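Local coordinates for protein mandelate racemase/muconate lactonizing enzyme (Roseovarius nubinhibens, PDB 2QDD) that is of uncharacterised function but, as a magnesium-dependent member of the mandelate racemase/muconate lactonizing branch of the enolase superfamily, probably acts on a carboxylate substrate, at residues T9-D14 with T47-G52; G52-W55 with P61-G64; V92-L97 with L274-Q279; I107-W112 with T299-T304; S171-D176 with A206-N211. All coordinates share one frame; numbering follows the deposited sequence.

Contact 1. Residues T9-D14 with T47-G52; sequences TVFHLD and TGWGEG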
# COMPACT_ATOMS: atom_id res chain seq x y z
N THR A 9 -13.22 10.10 48.54
CA THR A 9 -13.16 11.48 49.00
C THR A 9 -12.29 12.31 48.07
O THR A 9 -11.16 11.94 47.75
CB THR A 9 -12.62 11.58 50.45
OG1 THR A 9 -13.27 10.60 51.27
CG2 THR A 9 -12.86 12.96 51.03
N VAL A 10 -12.84 13.45 47.65
CA VAL A 10 -12.23 14.30 46.64
C VAL A 10 -11.75 15.59 47.31
O VAL A 10 -12.49 16.21 48.07
CB VAL A 10 -13.27 14.62 45.52
CG1 VAL A 10 -12.68 15.52 44.45
CG2 VAL A 10 -13.78 13.33 44.90
N PHE A 11 -10.51 15.97 47.04
CA PHE A 11 -9.93 17.21 47.54
C PHE A 11 -9.53 18.07 46.35
O PHE A 11 -9.26 17.55 45.28
CB PHE A 11 -8.69 16.93 48.40
CG PHE A 11 -8.97 16.12 49.63
CD1 PHE A 11 -9.18 16.75 50.85
CD2 PHE A 11 -9.01 14.73 49.58
CE1 PHE A 11 -9.44 16.00 52.00
CE2 PHE A 11 -9.27 13.98 50.73
CZ PHE A 11 -9.49 14.62 51.94
N HIS A 12 -9.50 19.38 46.55
CA HIS A 12 -9.07 20.30 45.51
C HIS A 12 -7.91 21.17 45.99
O HIS A 12 -7.95 21.75 47.08
CB HIS A 12 -10.25 21.15 45.01
CG HIS A 12 -9.84 22.40 44.28
ND1 HIS A 12 -10.13 23.66 44.75
CD2 HIS A 12 -9.15 22.57 43.13
CE1 HIS A 12 -9.64 24.56 43.91
NE2 HIS A 12 -9.04 23.93 42.92
N LEU A 13 -6.87 21.25 45.18
CA LEU A 13 -5.63 21.90 45.55
C LEU A 13 -5.36 23.03 44.56
O LEU A 13 -5.40 22.82 43.35
CB LEU A 13 -4.47 20.89 45.54
CG LEU A 13 -4.28 19.91 46.71
CD1 LEU A 13 -5.25 18.73 46.67
CD2 LEU A 13 -2.85 19.40 46.73
N ASP A 14 -5.11 24.22 45.09
CA ASP A 14 -4.71 25.37 44.30
C ASP A 14 -3.19 25.48 44.36
O ASP A 14 -2.63 25.81 45.41
CB ASP A 14 -5.35 26.64 44.87
CG ASP A 14 -5.58 27.71 43.82
OD1 ASP A 14 -4.59 28.19 43.22
OD2 ASP A 14 -6.75 28.09 43.61
N THR A 47 -6.11 2.13 52.43
CA THR A 47 -6.49 3.39 51.82
C THR A 47 -5.47 3.74 50.73
O THR A 47 -4.26 3.65 50.96
CB THR A 47 -6.56 4.49 52.92
OG1 THR A 47 -7.74 4.30 53.72
CG2 THR A 47 -6.57 5.90 52.33
N GLY A 48 -5.96 4.12 49.55
CA GLY A 48 -5.09 4.55 48.44
C GLY A 48 -5.32 5.99 48.04
O GLY A 48 -6.42 6.52 48.19
N TRP A 49 -4.26 6.63 47.55
CA TRP A 49 -4.37 7.99 47.02
C TRP A 49 -4.01 8.09 45.54
O TRP A 49 -3.06 7.45 45.08
CB TRP A 49 -3.50 8.95 47.84
CG TRP A 49 -4.01 9.17 49.23
CD1 TRP A 49 -3.81 8.35 50.31
CD2 TRP A 49 -4.79 10.28 49.70
NE1 TRP A 49 -4.42 8.88 51.42
CE2 TRP A 49 -5.02 10.07 51.08
CE3 TRP A 49 -5.30 11.43 49.10
CZ2 TRP A 49 -5.75 10.97 51.86
CZ3 TRP A 49 -6.03 12.33 49.87
CH2 TRP A 49 -6.25 12.09 51.24
N GLY A 50 -4.78 8.90 44.81
CA GLY A 50 -4.44 9.29 43.44
C GLY A 50 -4.50 10.79 43.22
O GLY A 50 -5.20 11.50 43.94
N GLU A 51 -3.77 11.26 42.21
CA GLU A 51 -3.80 12.66 41.79
C GLU A 51 -4.10 12.80 40.30
O GLU A 51 -3.48 12.15 39.46
CB GLU A 51 -2.47 13.35 42.10
CG GLU A 51 -2.45 14.84 41.73
CD GLU A 51 -1.13 15.52 42.02
OE1 GLU A 51 -0.18 14.83 42.44
OE2 GLU A 51 -1.05 16.75 41.82
N GLY A 52 -5.05 13.68 39.97
CA GLY A 52 -5.20 14.16 38.60
C GLY A 52 -4.99 15.66 38.53
O GLY A 52 -5.78 16.44 39.09
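The two strands run in the same direction but are not neighbours: strand 29-42 lies between them, and their closest CA atoms, those of Phe11 and Glu51, are 9.6 Å apart. What crosses that gap is a single aromatic pair. Phe11 offers the CD2-CE2 side of its ring and Trp49 the CZ3-CH2 bond of its six-membered ring, and the closest atoms, Phe11 CE2 and Trp49 CH2, are 3.6 Å apart. Phe11 CD2 also lies 3.8 Å from Trp49 CZ3. With centroids 5.6 Å apart and planes inclined at 32°, the rings meet neither as a stack nor edge-to-face. Both side chains set CG anti to the carbonyl carbon, beside the backbone N (chi1 -63° for Phe11, -68° for Trp49), which brings the two rings together across the intervening strand. The three strands belong to the antiparallel sheet of the N-terminal capping domain of the enolase superfamily, ordered 47-52, 29-42, 5-22, 367-370, and the Phe11 backbone is hydrogen-bonded to that of Tyr37 in the strand between. Trp49 also rests on Arg39 of that strand. Pro365 touches Phe11 and Pro357 touches Trp49, so loops from late in the chain pack against the aromatic pair. The backbone N of Trp49 is hydrogen-bonded to Asp113 OD2 of helix 101-119, and Glu51 OE2 to Ser35 OG.

Contact 2. Residues G52-W55 with P61-G64; sequences GCPW and PAHG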
# COMPACT_ATOMS: atom_id res chain seq x y z
N GLY A 52 -5.05 13.68 39.97
CA GLY A 52 -5.20 14.16 38.60
C GLY A 52 -4.99 15.66 38.53
O GLY A 52 -5.78 16.44 39.09
N CYS A 53 -3.93 16.08 37.85
CA CYS A 53 -3.67 17.49 37.66
C CYS A 53 -3.32 17.86 36.21
O CYS A 53 -2.16 17.79 35.82
CB CYS A 53 -2.60 17.97 38.64
SG CYS A 53 -2.28 19.73 38.55
N PRO A 54 -4.34 18.24 35.42
CA PRO A 54 -4.16 18.74 34.05
C PRO A 54 -3.32 20.01 33.99
O PRO A 54 -3.38 20.83 34.90
CB PRO A 54 -5.60 19.03 33.59
CG PRO A 54 -6.45 18.15 34.44
CD PRO A 54 -5.77 18.17 35.78
N TRP A 55 -2.54 20.17 32.92
CA TRP A 55 -1.73 21.37 32.75
C TRP A 55 -2.57 22.55 32.24
O TRP A 55 -2.54 22.89 31.06
CB TRP A 55 -0.54 21.11 31.82
CG TRP A 55 0.48 22.21 31.84
CD1 TRP A 55 0.64 23.21 30.92
CD2 TRP A 55 1.49 22.42 32.84
NE1 TRP A 55 1.68 24.03 31.28
CE2 TRP A 55 2.22 23.57 32.46
CE3 TRP A 55 1.84 21.75 34.02
CZ2 TRP A 55 3.29 24.06 33.21
CZ3 TRP A 55 2.91 22.24 34.77
CH2 TRP A 55 3.62 23.39 34.36
N PRO A 61 -7.39 17.45 26.25
CA PRO A 61 -8.80 17.31 26.63
C PRO A 61 -9.02 16.94 28.10
O PRO A 61 -9.35 15.79 28.42
CB PRO A 61 -9.31 16.19 25.72
CG PRO A 61 -8.34 16.13 24.61
CD PRO A 61 -7.02 16.47 25.21
N ALA A 62 -8.84 17.93 28.97
CA ALA A 62 -8.77 17.73 30.42
C ALA A 62 -8.91 19.08 31.11
O ALA A 62 -8.32 20.07 30.68
CB ALA A 62 -7.45 17.09 30.79
N HIS A 63 -9.68 19.10 32.19
CA HIS A 63 -9.81 20.27 33.06
C HIS A 63 -10.24 19.86 34.47
O HIS A 63 -10.99 18.89 34.64
CB HIS A 63 -10.77 21.33 32.48
CG HIS A 63 -12.18 20.87 32.28
ND1 HIS A 63 -13.26 21.68 32.55
CD2 HIS A 63 -12.69 19.70 31.81
CE1 HIS A 63 -14.38 21.02 32.27
NE2 HIS A 63 -14.06 19.82 31.82
N GLY A 64 -9.73 20.59 35.46
CA GLY A 64 -10.09 20.43 36.87
C GLY A 64 -11.56 20.25 37.23
O GLY A 64 -11.92 19.25 37.85
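Pro54 and Ala62 meet across the loop that joins strand 47-52 to helix 64-78, part of the capping domain; in enolase relatives the loop at this point reaches over the mouth of the barrel. The position agrees with that, since the side chain of Ala62 is about 11 Å from that of Glu244, a magnesium ligand of this protein, although no metal is bound to this chain. The pyrrolidine ring of Pro54, in the C-gamma exo pucker, turns its CB-CG side to the returning chain. Ala62 CB sits against that side, 3.9 Å from Pro54 CB and equally 3.9 Å from Pro54 CG, so the methyl straddles the bond between them. The backbones come close, with the CA atoms of Pro54 and His63 5.9 Å apart, yet no hydrogen bond joins the two segments.

Cys53 and Trp55, before and after the proline in the chain, point away from segment 61-64; Cys53 packs on Leu33 and Ser35, and Trp55 NE1 bonds to Tyr21 OH. His63, the N-cap residue of helix 64-78, likewise turns its side chain from Pro54. Its chi1 of 61° folds the imidazole back between its own N and carbonyl carbon, where ND1 bonds to Thr73 OG1 of the second subunit and the ring meets His100 of that subunit edge-to-face. What His63 gives to the proline is backbone: its N lies 4.0 Å from Pro54 CG.

Contact 3. Residues V92-L97 with L274-Q279; sequences VMDLQL and LTRARQ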
# COMPACT_ATOMS: atom_id res chain seq x y z
N VAL A 92 -15.15 -1.30 34.19
CA VAL A 92 -16.31 -0.61 34.77
C VAL A 92 -16.29 0.90 34.48
O VAL A 92 -17.28 1.43 33.98
CB VAL A 92 -16.44 -0.90 36.29
CG1 VAL A 92 -17.50 0.00 36.94
CG2 VAL A 92 -16.79 -2.38 36.52
N MET A 93 -15.16 1.56 34.77
CA MET A 93 -14.97 2.97 34.43
C MET A 93 -15.21 3.29 32.95
O MET A 93 -15.86 4.29 32.62
CB MET A 93 -13.57 3.45 34.83
CG MET A 93 -13.29 3.50 36.33
SD MET A 93 -11.86 4.53 36.72
CE MET A 93 -10.50 3.50 36.16
N ASP A 94 -14.70 2.44 32.06
CA ASP A 94 -14.86 2.61 30.61
C ASP A 94 -16.30 2.36 30.14
O ASP A 94 -16.76 2.96 29.18
CB ASP A 94 -13.90 1.70 29.83
CG ASP A 94 -12.45 2.16 29.91
OD1 ASP A 94 -12.18 3.35 30.21
OD2 ASP A 94 -11.56 1.33 29.66
N LEU A 95 -16.98 1.44 30.83
CA LEU A 95 -18.40 1.16 30.61
C LEU A 95 -19.28 2.34 31.03
O LEU A 95 -20.24 2.68 30.34
CB LEU A 95 -18.81 -0.08 31.39
CG LEU A 95 -19.55 -1.19 30.65
CD1 LEU A 95 -19.23 -2.55 31.28
CD2 LEU A 95 -21.05 -0.94 30.66
N GLN A 96 -18.94 2.96 32.16
CA GLN A 96 -19.84 3.90 32.82
C GLN A 96 -19.58 5.33 32.40
O GLN A 96 -20.45 6.18 32.51
CB GLN A 96 -19.77 3.76 34.34
CG GLN A 96 -20.31 2.43 34.90
CD GLN A 96 -21.77 2.15 34.55
OE1 GLN A 96 -22.57 3.06 34.34
NE2 GLN A 96 -22.12 0.87 34.48
N LEU A 97 -18.36 5.60 31.92
CA LEU A 97 -18.03 6.89 31.35
C LEU A 97 -16.95 6.71 30.28
O LEU A 97 -15.77 6.69 30.60
CB LEU A 97 -17.57 7.85 32.45
CG LEU A 97 -17.21 9.29 32.07
CD1 LEU A 97 -18.44 10.07 31.64
CD2 LEU A 97 -16.52 9.98 33.23
N LEU A 274 -2.36 3.97 35.26
CA LEU A 274 -1.15 3.17 35.28
C LEU A 274 -1.36 1.86 34.54
O LEU A 274 -0.44 1.34 33.91
CB LEU A 274 -0.77 2.88 36.74
CG LEU A 274 0.57 3.28 37.35
CD1 LEU A 274 1.27 4.43 36.62
CD2 LEU A 274 0.35 3.62 38.82
N THR A 275 -2.57 1.31 34.65
CA THR A 275 -2.97 0.09 33.93
C THR A 275 -2.88 0.28 32.41
O THR A 275 -2.30 -0.56 31.72
CB THR A 275 -4.41 -0.34 34.33
OG1 THR A 275 -4.46 -0.60 35.74
CG2 THR A 275 -4.85 -1.59 33.57
N ARG A 276 -3.43 1.39 31.92
CA ARG A 276 -3.36 1.72 30.50
C ARG A 276 -1.94 2.09 30.07
O ARG A 276 -1.49 1.69 29.00
CB ARG A 276 -4.35 2.84 30.15
CG ARG A 276 -5.84 2.48 30.35
CD ARG A 276 -6.41 1.65 29.21
NE ARG A 276 -7.78 1.21 29.46
CZ ARG A 276 -8.12 0.04 29.99
NH1 ARG A 276 -9.40 -0.26 30.17
NH2 ARG A 276 -7.19 -0.85 30.34
N ALA A 277 -1.23 2.83 30.93
CA ALA A 277 0.15 3.26 30.65
C ALA A 277 1.15 2.11 30.58
O ALA A 277 2.06 2.13 29.75
CB ALA A 277 0.60 4.30 31.65
N ARG A 278 0.97 1.09 31.43
CA ARG A 278 1.80 -0.12 31.42
C ARG A 278 1.67 -0.94 30.13
O ARG A 278 2.68 -1.43 29.60
CB ARG A 278 1.48 -1.01 32.63
CG ARG A 278 2.35 -2.25 32.77
CD ARG A 278 1.49 -3.50 32.86
NE ARG A 278 1.76 -4.26 34.07
CZ ARG A 278 0.83 -4.86 34.81
NH1 ARG A 278 1.17 -5.54 35.90
NH2 ARG A 278 -0.45 -4.79 34.46
N GLN A 279 0.45 -1.10 29.63
CA GLN A 279 0.21 -1.77 28.34
C GLN A 279 0.93 -1.07 27.18
O GLN A 279 1.55 -1.74 26.35
CB GLN A 279 -1.29 -1.90 28.03
CG GLN A 279 -1.55 -2.80 26.80
CD GLN A 279 -2.94 -2.68 26.18
OE1 GLN A 279 -3.38 -3.59 25.47
NE2 GLN A 279 -3.63 -1.57 26.43
O HOH W 1 -9.15 3.58 29.88
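A salt bridge between Asp94 and Arg276 ties helix 86-96 of the capping domain to helix 274-287 of the barrel. Arg276 NH1 donates to Asp94 OD2 at 2.7 Å, with an N-H...O angle of 168°. The oxygen lies practically in the guanidinium plane, at the edge of the group, and is approached nearly along its C-O axis. The carboxylate itself is turned 38° from that plane, so the pair is held by one straight bond instead of a flat, two-pronged one. The side chains come from opposite directions, and the CA atoms stay 11.5 Å apart; Arg276 covers its share despite a bend at chi2 (-80°). In this superfamily the capping domain precedes the barrel in the chain, with a C-terminal piece returning to it, and here 176 residues separate the segments. A water bridges the pair beside the direct bond: it accepts from Arg276 NE at 2.8 Å and lies 3.1 Å from Asp94 OD1, to which it can donate, though other acceptors compete. Asp94 OD1 also has a salt bridge to Lys104 NZ, an arrangement that would favour the ionised carboxylate. Asn90, one turn before Asp94, packs against the Arg276 side chain.

Contact 4. Residues I107-W112 with T299-T304; sequences IDMACW and TALADT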
# COMPACT_ATOMS: atom_id res chain seq x y z
N ILE A 107 -8.24 7.58 39.87
CA ILE A 107 -8.96 6.40 40.37
C ILE A 107 -8.13 5.12 40.24
O ILE A 107 -8.04 4.33 41.18
CB ILE A 107 -10.33 6.21 39.68
CG1 ILE A 107 -11.20 7.46 39.85
CG2 ILE A 107 -11.05 4.98 40.26
CD1 ILE A 107 -12.33 7.59 38.85
N ASP A 108 -7.53 4.94 39.07
CA ASP A 108 -6.65 3.81 38.81
C ASP A 108 -5.39 3.82 39.69
O ASP A 108 -4.98 2.78 40.20
CB ASP A 108 -6.27 3.78 37.33
CG ASP A 108 -5.41 2.59 36.98
OD1 ASP A 108 -5.96 1.47 36.85
OD2 ASP A 108 -4.19 2.77 36.85
N MET A 109 -4.80 5.00 39.85
CA MET A 109 -3.59 5.24 40.64
C MET A 109 -3.79 4.84 42.11
O MET A 109 -2.91 4.24 42.73
CB MET A 109 -3.23 6.73 40.55
CG MET A 109 -1.89 7.15 41.12
SD MET A 109 -1.60 8.90 40.82
CE MET A 109 -0.79 9.33 42.33
N ALA A 110 -4.96 5.18 42.65
CA ALA A 110 -5.32 4.88 44.03
C ALA A 110 -5.62 3.41 44.26
O ALA A 110 -5.38 2.89 45.35
CB ALA A 110 -6.49 5.74 44.46
N CYS A 111 -6.16 2.74 43.24
CA CYS A 111 -6.35 1.28 43.29
C CYS A 111 -5.04 0.50 43.23
O CYS A 111 -4.93 -0.56 43.85
CB CYS A 111 -7.28 0.83 42.18
SG CYS A 111 -9.01 1.31 42.39
N TRP A 112 -4.07 1.01 42.46
CA TRP A 112 -2.71 0.45 42.41
C TRP A 112 -2.03 0.56 43.78
O TRP A 112 -1.41 -0.40 44.24
CB TRP A 112 -1.86 1.14 41.33
CG TRP A 112 -1.95 0.49 39.97
CD1 TRP A 112 -2.78 0.84 38.95
CD2 TRP A 112 -1.17 -0.62 39.48
NE1 TRP A 112 -2.58 0.03 37.86
CE2 TRP A 112 -1.60 -0.88 38.16
CE3 TRP A 112 -0.17 -1.43 40.04
CZ2 TRP A 112 -1.06 -1.91 37.38
CZ3 TRP A 112 0.37 -2.46 39.26
CH2 TRP A 112 -0.08 -2.69 37.95
N THR A 299 1.66 17.56 41.68
CA THR A 299 2.52 17.40 42.84
C THR A 299 3.37 16.14 42.72
O THR A 299 3.23 15.37 41.76
CB THR A 299 1.72 17.33 44.16
OG1 THR A 299 1.09 16.05 44.29
CG2 THR A 299 0.67 18.42 44.24
N ALA A 300 4.23 15.93 43.72
CA ALA A 300 5.07 14.74 43.82
C ALA A 300 4.28 13.44 43.95
O ALA A 300 4.86 12.36 43.84
CB ALA A 300 6.07 14.89 44.97
N LEU A 301 2.97 13.53 44.16
CA LEU A 301 2.10 12.36 44.20
C LEU A 301 1.93 11.71 42.81
O LEU A 301 2.23 10.53 42.63
CB LEU A 301 0.75 12.69 44.85
CG LEU A 301 -0.26 11.55 45.10
CD1 LEU A 301 0.36 10.40 45.84
CD2 LEU A 301 -1.49 12.00 45.83
N ALA A 302 1.46 12.49 41.83
CA ALA A 302 1.47 12.10 40.42
C ALA A 302 2.86 11.78 39.86
O ALA A 302 3.03 10.80 39.12
CB ALA A 302 0.79 13.17 39.56
N ASP A 303 3.86 12.59 40.22
CA ASP A 303 5.25 12.40 39.80
C ASP A 303 5.84 11.07 40.23
O ASP A 303 6.61 10.46 39.48
CB ASP A 303 6.13 13.53 40.32
CG ASP A 303 5.88 14.84 39.60
OD1 ASP A 303 5.46 14.81 38.42
OD2 ASP A 303 6.10 15.90 40.22
N THR A 304 5.47 10.61 41.43
CA THR A 304 5.94 9.34 41.99
C THR A 304 5.31 8.15 41.29
O THR A 304 5.99 7.16 41.01
CB THR A 304 5.65 9.27 43.51
OG1 THR A 304 6.30 10.37 44.15
CG2 THR A 304 6.16 7.98 44.12
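Met109 pushes its terminal methyl against the first turn of helix 300-311, where CE lies over the peptide between Leu301 and Ala302. The closest atom is a carbonyl oxygen, Leu301 O, 3.3 Å from Met109 CE; Ala302 N is 3.9 Å from the same methyl. CE also touches the Leu301 side chain, at 3.6 Å from CG and 3.8 Å from CD1, the two side chains crossing at a slant. Met109 gets there by running almost straight out from helix 101-119, with CG anti to the backbone N (chi1 -171°), and then turning about CG-SD (chi3 143°, away from a staggered value), which brings the methyl round to the leucine. Leu301 too has CG anti to its N, an orientation that sets the branch beside its own carbonyl and lets Met109 CE meet both.

Helix 300-311 follows strand 290-293, the last of the parallel barrel strands in the chain, while helix 101-119 belongs to the capping domain, so the contact is buried in the domain interface. The barrel helix is capped at its start: Thr299 OG1 accepts from Leu301 N at 3.1 Å. Tyr37 OH also bonds to that hydroxyl, and Glu51 OE1 reaches both Thr299 OG1 and Ala302 N. Placed at the helix amino end, Glu51 would probably be favoured as the anion. No hydrogen bond runs directly between segments 107-112 and 299-304; the Met109 methyl packs on the face of the Leu301-Ala302 peptide, a van der Waals contact with at most a weak polar component, while Glu51 and Tyr37 supply polar bonds to the start of the barrel helix.

Contact 5. Residues S171-D176 with A206-N211; sequences SDPAQD and AVEVLN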
# COMPACT_ATOMS: atom_id res chain seq x y z
N SER A 171 5.89 30.44 14.18
CA SER A 171 5.83 30.40 12.72
C SER A 171 6.90 31.25 12.02
O SER A 171 6.79 31.53 10.81
CB SER A 171 4.42 30.73 12.20
OG SER A 171 3.90 31.90 12.82
N ASP A 172 7.92 31.67 12.77
CA ASP A 172 9.15 32.23 12.20
C ASP A 172 10.26 31.16 12.13
O ASP A 172 10.85 30.81 13.15
CB ASP A 172 9.62 33.43 13.03
CG ASP A 172 10.53 34.36 12.25
OD1 ASP A 172 11.72 34.02 12.03
OD2 ASP A 172 10.07 35.46 11.87
N PRO A 173 10.52 30.63 10.91
CA PRO A 173 11.44 29.50 10.72
C PRO A 173 12.90 29.86 10.98
O PRO A 173 13.64 29.03 11.52
CB PRO A 173 11.24 29.14 9.24
CG PRO A 173 9.98 29.82 8.83
CD PRO A 173 9.94 31.07 9.63
N ALA A 174 13.30 31.07 10.62
CA ALA A 174 14.71 31.49 10.65
C ALA A 174 15.30 31.58 12.06
O ALA A 174 16.49 31.31 12.25
CB ALA A 174 14.89 32.80 9.90
N GLN A 175 14.47 31.96 13.03
CA GLN A 175 14.89 31.98 14.43
C GLN A 175 14.93 30.60 15.09
O GLN A 175 15.74 30.37 15.98
CB GLN A 175 14.09 32.99 15.26
CG GLN A 175 12.58 32.75 15.34
CD GLN A 175 11.82 33.91 15.98
OE1 GLN A 175 12.10 35.08 15.72
NE2 GLN A 175 10.85 33.58 16.83
N ASP A 176 14.07 29.69 14.65
CA ASP A 176 14.13 28.28 15.07
C ASP A 176 15.38 27.56 14.55
O ASP A 176 15.98 26.78 15.28
CB ASP A 176 12.87 27.51 14.67
CG ASP A 176 11.72 27.69 15.66
OD1 ASP A 176 11.98 27.98 16.86
OD2 ASP A 176 10.56 27.51 15.25
N ALA A 206 7.80 22.75 9.68
CA ALA A 206 8.61 21.61 10.13
C ALA A 206 9.59 21.10 9.07
O ALA A 206 10.78 20.95 9.35
CB ALA A 206 7.73 20.48 10.61
N VAL A 207 9.08 20.85 7.86
CA VAL A 207 9.91 20.40 6.74
C VAL A 207 11.01 21.43 6.41
O VAL A 207 12.17 21.05 6.23
CB VAL A 207 9.04 20.05 5.50
CG1 VAL A 207 9.88 19.86 4.25
CG2 VAL A 207 8.22 18.80 5.77
N GLU A 208 10.65 22.71 6.41
CA GLU A 208 11.60 23.79 6.11
C GLU A 208 12.71 23.96 7.14
O GLU A 208 13.88 24.02 6.77
CB GLU A 208 10.88 25.12 5.86
CG GLU A 208 11.82 26.29 5.57
CD GLU A 208 11.15 27.65 5.66
OE1 GLU A 208 10.00 27.73 6.16
OE2 GLU A 208 11.78 28.65 5.24
N VAL A 209 12.37 24.03 8.43
CA VAL A 209 13.43 24.12 9.45
C VAL A 209 14.29 22.86 9.62
O VAL A 209 15.51 22.97 9.71
CB VAL A 209 13.05 24.86 10.80
CG1 VAL A 209 11.67 25.51 10.77
CG2 VAL A 209 13.26 24.00 12.03
N LEU A 210 13.66 21.68 9.62
CA LEU A 210 14.39 20.43 9.87
C LEU A 210 15.26 20.00 8.70
O LEU A 210 16.26 19.33 8.90
CB LEU A 210 13.46 19.30 10.31
CG LEU A 210 12.75 19.47 11.65
CD1 LEU A 210 11.85 18.29 11.95
CD2 LEU A 210 13.76 19.66 12.77
N ASN A 211 14.91 20.42 7.49
CA ASN A 211 15.78 20.21 6.33
C ASN A 211 16.77 21.35 6.08
O ASN A 211 17.51 21.31 5.10
CB ASN A 211 14.96 19.88 5.07
CG ASN A 211 14.27 18.53 5.17
OD1 ASN A 211 14.70 17.65 5.90
ND2 ASN A 211 13.19 18.36 4.41
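Asp176 OD1 is gripped twice, by a salt bridge from Arg179 NH1 and a hydrogen bond from Gly169 N, and OD2 of the same carboxylate takes a bond from Trp201 NE1. Its CB points to the neighbouring helix, where Val209 CG2 lies 4.4 Å away. Most of the meeting is made by Pro173: its CB approaches to 4.0 Å from Val209 CG1, and the CA atoms of Pro173 and Val209 are 5.9 Å apart. The valine is modelled nearly eclipsed (chi1 -6°), so which of its methyls meets which atom is uncertain. These are two successive outer helices of the barrel: strand 163-167, helix 173-185 and strand 192-196 form one right-handed beta-alpha-beta crossover, and helix 203-210 leads on to strand 218-220. Strand 192-196 ends in Asp196, a magnesium ligand of this protein whose side chain is about 10 Å from that of Asp176, although no metal is bound to this chain.

Glu208 crosses the same proline ring obliquely. Its CG is anti to the backbone N (chi1 179°) and the chain stays extended, carrying the carboxylate over the CB-CG side of Pro173, with OE1 3.4 Å from Pro173 CG. No hydrogen bond joins the two segments; the polar partner of Glu208 OE2 is Arg192 of the fourth subunit, in a salt bridge, and that arginine also packs on Pro173. Val209 also packs on Ile177 and Ile180.

How the contacts relate
Contacts 1 and 2 lie within the capping domain and follow each other along the chain, sharing Gly52, with centres 13 Å apart. Contacts 3 and 4 join that domain to the barrel; their segments alternate in sequence, and they touch where Asp108 bonds to Leu274 N and Thr275 OG1. Contact 1 reaches contact 4, 9 Å away between centres, through Glu51. Sheet, capping helices and barrel helices are thus coupled at the domain interface. Contact 5 stands apart in the barrel, its centre 38 to 42 Å from those of contacts 1, 3 and 4, and in sequence falls between the two segments of contacts 3 and 4. Contacts 2 and 3 touch the second subunit, contact 3 also the third, and contact 5 the fourth.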